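Long-range contact in protein disulfide isomerase (PDB 4N30), which probably acts as a periplasmic thiol-disulfide oxidoreductase or isomerase of the DsbA type, built on a thioredoxin fold: residues A[104-115]-A[153-164]. Numbering follows the deposited sequence.
Sequences HQARLVECAGIQ and RLEKCAKDNELI
Helix 104-115 and helix 153-160 pack with their axes 8.4 Å apart at 121°, and the chain then turns at Asn161 so that Ile164, on the following helix, also lands on the first helix. The contact lies in the helices between strands 86-92 and 185-190, consistent with the helical insertion of DsbA-type thioredoxin folds, and a disulfide links the first two: Cys111 SG to Cys157 SG, 2.0 Å, with the C-S-S-C torsion at -80°. The two sulfurs leave their helices differently, that of Cys157 anti to its backbone N and that of Cys111 anti to its carbonyl carbon. Knobs-into-holes packing surrounds the bridge. Cys111 fits among Leu154, Cys157, Ala158 and Ile164; in return, Leu154 drops into the hole of Leu108, Cys111, Ala112 and Gln115, its CD1 lying 3.4 Å from Ala112 N. Leu108 crosses Leu154 at about a right angle, CD2 to CD2. Ile164 is the third knob: its CB abuts Glu110 CB at 3.7 Å, while CD1 reaches Arg107 CB and the Cys111 sulfur. Glu110 OE2 hydrogen-bonds His92 NE2. At the other end the Gln115 and Arg153 side chains run antiparallel and stack, planes 8° apart, with Gln115 CG over the centre of one guanidinium face. A water accepts from Arg153 NH2 at 3.0 Å and donates to Ile114 O at 2.7 Å. Asn161 N-caps helix 162-177, its OD1 accepting from Ile164 N at 2.9 Å, with the donor above the carbonyl plane.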
loop_
_atom_site.group_PDB
_atom_site.type_symbol
_atom_site.label_atom_id
_atom_site.label_comp_id
_atom_site.label_asym_id
_atom_site.label_seq_id
_atom_site.Cartn_x
_atom_site.Cartn_y
_atom_site.Cartn_z
ATOM N N HIS A 104 -3.800 11.034 -8.098
ATOM C CA HIS A 104 -5.115 11.404 -7.548
ATOM C C HIS A 104 -5.666 10.204 -6.778
ATOM O O HIS A 104 -6.271 10.422 -5.709
ATOM C CB HIS A 104 -6.003 11.599 -8.815
ATOM C CG HIS A 104 -7.452 11.825 -8.500
ATOM N ND1 HIS A 104 -7.875 12.826 -7.634
ATOM C CD2 HIS A 104 -8.520 11.116 -8.920
ATOM C CE1 HIS A 104 -9.226 12.747 -7.584
ATOM N NE2 HIS A 104 -9.632 11.699 -8.349
ATOM N N GLN A 105 -5.472 8.963 -7.257
ATOM C CA GLN A 105 -6.007 7.804 -6.562
ATOM C C GLN A 105 -5.277 7.567 -5.247
ATOM O O GLN A 105 -5.949 7.158 -4.244
ATOM C CB GLN A 105 -5.952 6.612 -7.500
ATOM C CG GLN A 105 -7.023 6.805 -8.593
ATOM C CD GLN A 105 -6.730 5.967 -9.847
ATOM O OE1 GLN A 105 -6.013 4.903 -9.796
ATOM N NE2 GLN A 105 -7.259 6.382 -10.940
ATOM N N ALA A 106 -3.963 7.845 -5.151
ATOM C CA ALA A 106 -3.272 7.769 -3.897
ATOM C C ALA A 106 -3.917 8.746 -2.872
ATOM O O ALA A 106 -4.076 8.431 -1.699
ATOM C CB ALA A 106 -1.776 8.047 -4.114
ATOM N N ARG A 107 -4.214 9.937 -3.350
ATOM C CA ARG A 107 -4.838 10.906 -2.443
ATOM C C ARG A 107 -6.213 10.467 -2.035
ATOM O O ARG A 107 -6.586 10.675 -0.838
ATOM C CB ARG A 107 -4.859 12.268 -3.123
ATOM C CG ARG A 107 -3.506 12.943 -3.402
ATOM C CD ARG A 107 -3.578 14.278 -4.114
ATOM N NE ARG A 107 -2.362 14.589 -4.783
ATOM C CZ ARG A 107 -2.181 14.571 -6.126
ATOM N NH1 ARG A 107 -3.201 14.499 -6.973
ATOM N NH2 ARG A 107 -0.972 14.911 -6.540
ATOM N N LEU A 108 -7.004 9.888 -2.883
ATOM C CA LEU A 108 -8.334 9.415 -2.547
ATOM C C LEU A 108 -8.240 8.373 -1.434
ATOM O O LEU A 108 -9.020 8.447 -0.445
ATOM C CB LEU A 108 -9.054 8.775 -3.725
ATOM C CG LEU A 108 -9.531 9.753 -4.736
ATOM C CD1 LEU A 108 -10.078 8.976 -5.930
ATOM C CD2 LEU A 108 -10.584 10.677 -4.162
ATOM N N VAL A 109 -7.248 7.474 -1.481
ATOM C CA VAL A 109 -7.257 6.404 -0.484
ATOM C C VAL A 109 -6.793 6.993 0.913
ATOM O O VAL A 109 -7.295 6.585 1.984
ATOM C CB VAL A 109 -6.488 5.115 -0.829
ATOM C CG1 VAL A 109 -7.084 4.470 -2.057
ATOM C CG2 VAL A 109 -4.996 5.353 -0.978
ATOM N N GLU A 110 -5.848 7.950 0.903
ATOM C CA GLU A 110 -5.477 8.612 2.183
ATOM C C GLU A 110 -6.712 9.327 2.738
ATOM O O GLU A 110 -6.957 9.273 3.979
ATOM C CB GLU A 110 -4.342 9.599 1.980
ATOM C CG GLU A 110 -2.988 8.975 1.590
ATOM C CD GLU A 110 -2.461 8.089 2.735
ATOM O OE1 GLU A 110 -2.683 8.425 3.919
ATOM O OE2 GLU A 110 -2.070 6.937 2.507
ATOM N N CYS A 111 -7.451 10.019 1.864
ATOM C CA CYS A 111 -8.632 10.764 2.349
ATOM C C CYS A 111 -9.661 9.818 2.837
ATOM O O CYS A 111 -10.442 10.190 3.782
ATOM C CB CYS A 111 -9.048 11.677 1.181
ATOM S SG CYS A 111 -7.928 13.028 0.926
ATOM N N ALA A 112 -9.798 8.604 2.300
ATOM C CA ALA A 112 -10.673 7.589 2.825
ATOM C C ALA A 112 -10.248 7.151 4.181
ATOM O O ALA A 112 -11.179 6.948 5.108
ATOM C CB ALA A 112 -10.752 6.400 1.859
ATOM N N GLY A 113 -8.980 6.988 4.402
ATOM C CA GLY A 113 -8.452 6.681 5.722
ATOM C C GLY A 113 -8.850 7.720 6.764
ATOM O O GLY A 113 -9.105 7.386 7.923
ATOM N N ILE A 114 -8.784 8.994 6.401
ATOM C CA ILE A 114 -9.264 10.081 7.306
ATOM C C ILE A 114 -10.693 9.828 7.648
ATOM O O ILE A 114 -11.050 10.041 8.877
ATOM C CB ILE A 114 -8.990 11.451 6.682
ATOM C CG1 ILE A 114 -7.532 11.777 6.695
ATOM C CG2 ILE A 114 -9.896 12.557 7.374
ATOM C CD1 ILE A 114 -7.230 13.122 6.073
ATOM N N GLN A 115 -11.548 9.529 6.706
ATOM C CA GLN A 115 -12.980 9.356 7.011
ATOM C C GLN A 115 -13.282 8.097 7.739
ATOM O O GLN A 115 -14.244 8.043 8.590
ATOM C CB GLN A 115 -13.818 9.206 5.702
ATOM C CG GLN A 115 -13.898 10.561 5.052
ATOM C CD GLN A 115 -14.933 10.624 3.919
ATOM O OE1 GLN A 115 -14.704 11.436 2.947
ATOM N NE2 GLN A 115 -16.018 9.926 3.990
ATOM N N ARG A 153 -16.913 15.297 0.248
ATOM C CA ARG A 153 -15.844 15.482 1.266
ATOM C C ARG A 153 -14.503 14.819 0.801
ATOM O O ARG A 153 -13.438 15.376 0.872
ATOM C CB ARG A 153 -16.322 14.867 2.580
ATOM C CG ARG A 153 -15.309 15.027 3.659
ATOM C CD ARG A 153 -15.869 14.422 4.929
ATOM N NE ARG A 153 -14.799 14.249 5.922
ATOM C CZ ARG A 153 -14.933 13.574 7.069
ATOM N NH1 ARG A 153 -16.033 12.924 7.321
ATOM N NH2 ARG A 153 -13.904 13.512 7.889
ATOM N N LEU A 154 -14.663 13.598 0.323
ATOM C CA LEU A 154 -13.500 12.809 -0.226
ATOM C C LEU A 154 -12.731 13.598 -1.336
ATOM O O LEU A 154 -11.526 13.752 -1.318
ATOM C CB LEU A 154 -14.048 11.463 -0.656
ATOM C CG LEU A 154 -12.861 10.520 -0.943
ATOM C CD1 LEU A 154 -12.294 9.926 0.346
ATOM C CD2 LEU A 154 -13.401 9.362 -1.832
ATOM N N GLU A 155 -13.572 14.127 -2.255
ATOM C CA GLU A 155 -12.936 14.855 -3.350
ATOM C C GLU A 155 -12.251 16.125 -2.915
ATOM O O GLU A 155 -11.216 16.511 -3.413
ATOM C CB GLU A 155 -13.990 15.184 -4.409
ATOM C CG GLU A 155 -14.568 13.925 -5.094
ATOM C CD GLU A 155 -15.899 14.130 -5.826
ATOM O OE1 GLU A 155 -16.279 15.294 -6.109
ATOM O OE2 GLU A 155 -16.577 13.106 -6.111
ATOM N N LYS A 156 -12.863 16.858 -1.954
ATOM C CA LYS A 156 -12.202 18.030 -1.482
ATOM C C LYS A 156 -10.875 17.726 -0.837
ATOM O O LYS A 156 -9.918 18.470 -0.971
ATOM C CB LYS A 156 -13.154 18.825 -0.548
ATOM C CG LYS A 156 -12.510 20.127 -0.154
ATOM C CD LYS A 156 -13.344 20.952 0.835
ATOM C CE LYS A 156 -14.680 21.306 0.262
ATOM N NZ LYS A 156 -15.390 22.335 1.130
ATOM N N CYS A 157 -10.891 16.697 0.017
ATOM C CA CYS A 157 -9.662 16.322 0.670
ATOM C C CYS A 157 -8.545 15.929 -0.368
ATOM O O CYS A 157 -7.408 16.362 -0.201
ATOM C CB CYS A 157 -10.004 15.144 1.599
ATOM S SG CYS A 157 -8.514 14.317 2.337
ATOM N N ALA A 158 -8.959 15.220 -1.420
ATOM C CA ALA A 158 -7.908 14.870 -2.427
ATOM C C ALA A 158 -7.399 16.117 -3.090
ATOM O O ALA A 158 -6.176 16.192 -3.365
ATOM C CB ALA A 158 -8.456 13.897 -3.418
ATOM N N LYS A 159 -8.242 17.117 -3.325
ATOM C CA LYS A 159 -7.803 18.366 -3.897
ATOM C C LYS A 159 -6.948 19.233 -2.982
ATOM O O LYS A 159 -5.996 19.920 -3.419
ATOM C CB LYS A 159 -9.071 19.122 -4.417
ATOM C CG LYS A 159 -8.799 20.446 -5.155
ATOM C CD LYS A 159 -10.084 21.045 -5.755
ATOM C CE LYS A 159 -11.032 21.681 -4.757
ATOM N NZ LYS A 159 -10.500 22.887 -4.058
ATOM N N ASP A 160 -7.302 19.309 -1.695
ATOM C CA ASP A 160 -6.819 20.381 -0.843
ATOM C C ASP A 160 -5.865 19.948 0.250
ATOM O O ASP A 160 -5.100 20.752 0.722
ATOM C CB ASP A 160 -7.968 21.146 -0.125
ATOM C CG ASP A 160 -8.838 21.938 -1.023
ATOM O OD1 ASP A 160 -8.497 22.123 -2.220
ATOM O OD2 ASP A 160 -9.905 22.382 -0.541
ATOM N N ASN A 161 -5.954 18.704 0.727
ATOM C CA ASN A 161 -5.232 18.384 1.980
ATOM C C ASN A 161 -3.766 18.152 1.652
ATOM O O ASN A 161 -3.367 17.181 0.979
ATOM C CB ASN A 161 -5.902 17.118 2.529
ATOM C CG ASN A 161 -5.338 16.733 3.858
ATOM O OD1 ASN A 161 -4.098 16.744 4.056
ATOM N ND2 ASN A 161 -6.218 16.373 4.838
ATOM N N GLU A 162 -2.919 19.042 2.176
ATOM C CA GLU A 162 -1.483 18.974 1.909
ATOM C C GLU A 162 -0.793 18.025 2.825
ATOM O O GLU A 162 0.302 17.566 2.455
ATOM C CB GLU A 162 -0.854 20.359 2.053
ATOM C CG GLU A 162 -1.464 21.398 1.109
ATOM C CD GLU A 162 -0.786 22.755 1.241
ATOM O OE1 GLU A 162 -1.281 23.596 2.035
ATOM O OE2 GLU A 162 0.279 22.940 0.614
ATOM N N LEU A 163 -1.373 17.695 3.983
ATOM C CA LEU A 163 -0.755 16.703 4.872
ATOM C C LEU A 163 -0.716 15.353 4.188
ATOM O O LEU A 163 0.337 14.679 4.167
ATOM C CB LEU A 163 -1.441 16.687 6.197
ATOM C CG LEU A 163 -1.410 17.993 7.070
ATOM C CD1 LEU A 163 -2.214 17.829 8.354
ATOM C CD2 LEU A 163 0.012 18.287 7.482
ATOM N N ILE A 164 -1.866 14.975 3.593
ATOM C CA ILE A 164 -1.900 13.665 2.929
ATOM C C ILE A 164 -1.003 13.639 1.700
ATOM O O ILE A 164 -0.320 12.646 1.382
ATOM C CB ILE A 164 -3.299 13.079 2.713
ATOM C CG1 ILE A 164 -4.074 13.968 1.846
ATOM C CG2 ILE A 164 -3.925 12.833 4.083
ATOM C CD1 ILE A 164 -4.146 13.539 0.370
HETATM O O HOH W 1 -12.911 11.692 10.044
#